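Local coordinates for ABC transporter periplasmic substrate-binding protein (PDB 5MY5) that binds tungstate with high selectivity in the periplasm, probably delivering it to the membrane components of an ABC transporter, at residues A[76-82]-A[223-229]. The protein carries 2 engineered substitutions. Sequence-based numbering, arbitrary orientation.
Sequences VDILLVH and QYSAIPV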
# COMPACT_ATOMS: atom_id res chain seq x y z
N VAL A 76 4.51 -14.06 -15.87
CA VAL A 76 3.60 -12.95 -16.11
C VAL A 76 4.21 -11.91 -17.04
O VAL A 76 5.43 -11.85 -17.26
CB VAL A 76 3.14 -12.27 -14.78
CG1 VAL A 76 2.39 -13.20 -13.87
CG2 VAL A 76 4.32 -11.60 -14.06
N ASP A 77 3.36 -11.09 -17.64
CA ASP A 77 3.73 -10.06 -18.53
C ASP A 77 4.03 -8.68 -17.89
O ASP A 77 4.67 -7.82 -18.48
CB ASP A 77 2.59 -9.85 -19.54
CG ASP A 77 2.19 -11.16 -20.24
OD1 ASP A 77 3.10 -11.80 -20.86
OD2 ASP A 77 1.02 -11.58 -20.17
N ILE A 78 3.45 -8.47 -16.71
CA ILE A 78 3.50 -7.13 -16.05
C ILE A 78 3.33 -7.30 -14.55
O ILE A 78 2.66 -8.20 -14.09
CB ILE A 78 2.39 -6.22 -16.65
CG1 ILE A 78 2.63 -4.81 -16.25
CG2 ILE A 78 1.03 -6.75 -16.32
CD1 ILE A 78 1.72 -3.84 -17.00
N LEU A 79 3.96 -6.39 -13.84
CA LEU A 79 3.82 -6.29 -12.41
C LEU A 79 3.02 -5.00 -12.12
O LEU A 79 3.25 -3.96 -12.71
CB LEU A 79 5.21 -6.12 -11.73
CG LEU A 79 6.20 -7.21 -11.93
CD1 LEU A 79 7.42 -7.00 -11.01
CD2 LEU A 79 5.67 -8.60 -11.82
N LEU A 80 2.25 -5.10 -11.05
CA LEU A 80 1.64 -3.84 -10.44
C LEU A 80 1.95 -3.99 -8.98
O LEU A 80 1.34 -4.75 -8.25
CB LEU A 80 0.12 -3.78 -10.71
CG LEU A 80 -0.56 -2.55 -10.11
CD1 LEU A 80 -0.05 -1.24 -10.69
CD2 LEU A 80 -2.11 -2.74 -10.34
N VAL A 81 2.90 -3.17 -8.51
CA VAL A 81 3.42 -3.36 -7.14
C VAL A 81 3.69 -2.01 -6.50
O VAL A 81 3.42 -0.97 -7.13
CB VAL A 81 4.69 -4.25 -7.10
CG1 VAL A 81 4.32 -5.70 -7.46
CG2 VAL A 81 5.69 -3.72 -8.05
N HIS A 82 4.12 -2.05 -5.24
CA HIS A 82 4.25 -0.81 -4.46
C HIS A 82 5.41 -0.91 -3.49
O HIS A 82 5.22 -0.84 -2.27
CB HIS A 82 2.93 -0.49 -3.75
CG HIS A 82 2.32 -1.66 -3.07
ND1 HIS A 82 2.54 -1.95 -1.75
CD2 HIS A 82 1.49 -2.65 -3.53
CE1 HIS A 82 1.88 -3.06 -1.42
NE2 HIS A 82 1.24 -3.52 -2.50
N GLN A 223 3.34 4.35 -2.95
CA GLN A 223 3.41 4.61 -4.39
C GLN A 223 3.27 3.24 -5.16
O GLN A 223 4.07 2.32 -4.98
CB GLN A 223 4.69 5.25 -4.81
CG GLN A 223 4.74 5.59 -6.28
CD GLN A 223 3.71 6.61 -6.67
OE1 GLN A 223 3.64 7.73 -6.09
NE2 GLN A 223 2.91 6.31 -7.68
N TYR A 224 2.28 3.19 -6.09
CA TYR A 224 2.18 2.12 -7.05
C TYR A 224 2.85 2.41 -8.37
O TYR A 224 2.70 3.58 -8.89
CB TYR A 224 0.72 1.86 -7.40
CG TYR A 224 0.08 0.98 -6.45
CD1 TYR A 224 -0.34 1.45 -5.21
CD2 TYR A 224 -0.12 -0.35 -6.75
CE1 TYR A 224 -0.95 0.61 -4.29
CE2 TYR A 224 -0.72 -1.21 -5.86
CZ TYR A 224 -1.16 -0.73 -4.61
OH TYR A 224 -1.75 -1.59 -3.75
N SER A 225 3.50 1.39 -8.94
CA SER A 225 4.02 1.45 -10.30
C SER A 225 3.67 0.20 -11.07
O SER A 225 3.58 -0.89 -10.49
CB SER A 225 5.51 1.62 -10.27
OG SER A 225 5.82 2.81 -9.55
N ALA A 226 3.55 0.37 -12.39
CA ALA A 226 3.49 -0.78 -13.27
C ALA A 226 4.83 -1.00 -13.89
O ALA A 226 5.57 -0.01 -14.19
CB ALA A 226 2.43 -0.57 -14.38
N ILE A 227 5.18 -2.27 -14.08
CA ILE A 227 6.49 -2.61 -14.71
C ILE A 227 6.26 -3.76 -15.66
O ILE A 227 6.05 -4.91 -15.27
CB ILE A 227 7.48 -3.11 -13.61
CG1 ILE A 227 7.64 -2.07 -12.51
CG2 ILE A 227 8.82 -3.36 -14.28
CD1 ILE A 227 8.33 -2.59 -11.23
N PRO A 228 6.35 -3.48 -16.98
CA PRO A 228 6.37 -4.53 -17.99
C PRO A 228 7.58 -5.47 -17.78
O PRO A 228 8.68 -4.94 -17.57
CB PRO A 228 6.45 -3.76 -19.31
CG PRO A 228 5.82 -2.43 -19.02
CD PRO A 228 6.33 -2.14 -17.58
N VAL A 229 7.34 -6.73 -17.90
CA VAL A 229 8.46 -7.73 -17.85
C VAL A 229 9.22 -7.54 -19.17
O VAL A 229 8.69 -7.30 -20.20
CB VAL A 229 7.89 -9.10 -17.64
CG1 VAL A 229 8.96 -10.23 -17.82
CG2 VAL A 229 7.29 -9.24 -16.27
O HOH W 1 6.00 -7.05 -20.94
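L79 with I227 and V81 with S225 are the hydrogen-bonded pairs of antiparallel strands 78-81 and 221-228, each pair linked by two N-H...O bonds, such as I227 N to L79 O at 2.9 Å. Beyond these four, a fifth backbone bond, V229 N to D77 O at 2.9 Å, carries the pairing past the strand ends, and a water that donates to both D77 O and V229 O closes this end. CA-H...O contacts supplement these bonds, A226 CA approaching the same L79 O at 3.2 Å.

Aromatic contact marks the other end. H82 CB sits over the centre of the Y224 ring, a CH-pi contact of 4.0 Å to the centroid. With CG of H82 between its backbone N and carbonyl carbon (chi1 46°), the imidazole lies alongside the phenol, pointing the same way, with the planes inclined at 43° and H82 CD2 3.4 Å from Y224 OH. L80 CD1 lies at the edge of the Y224 ring, 4.0 Å from Y224 CD2. The polar ends of H82 and Y224 bond to T33 OG1 of strand 27-33 and T36 OG1 of helix 34-39, respectively.

Apolar contacts are split between the sheet faces. I78 CD1 meets A226 CB on one; on the other, L79 CB touches I227 CB at 4.2 Å. V81 CG2 nears I227 CD1 there too.

This second face packs against helix 84-92, where L79 rests on F90 and I227 on E87. Within the sheet of this PBP-superfamily fold, the pairing joins parallel strands 27-33 and 56-62 to the long strand 100-112, which also pairs with 189-193 and so links to strands 138-140 and 169-171.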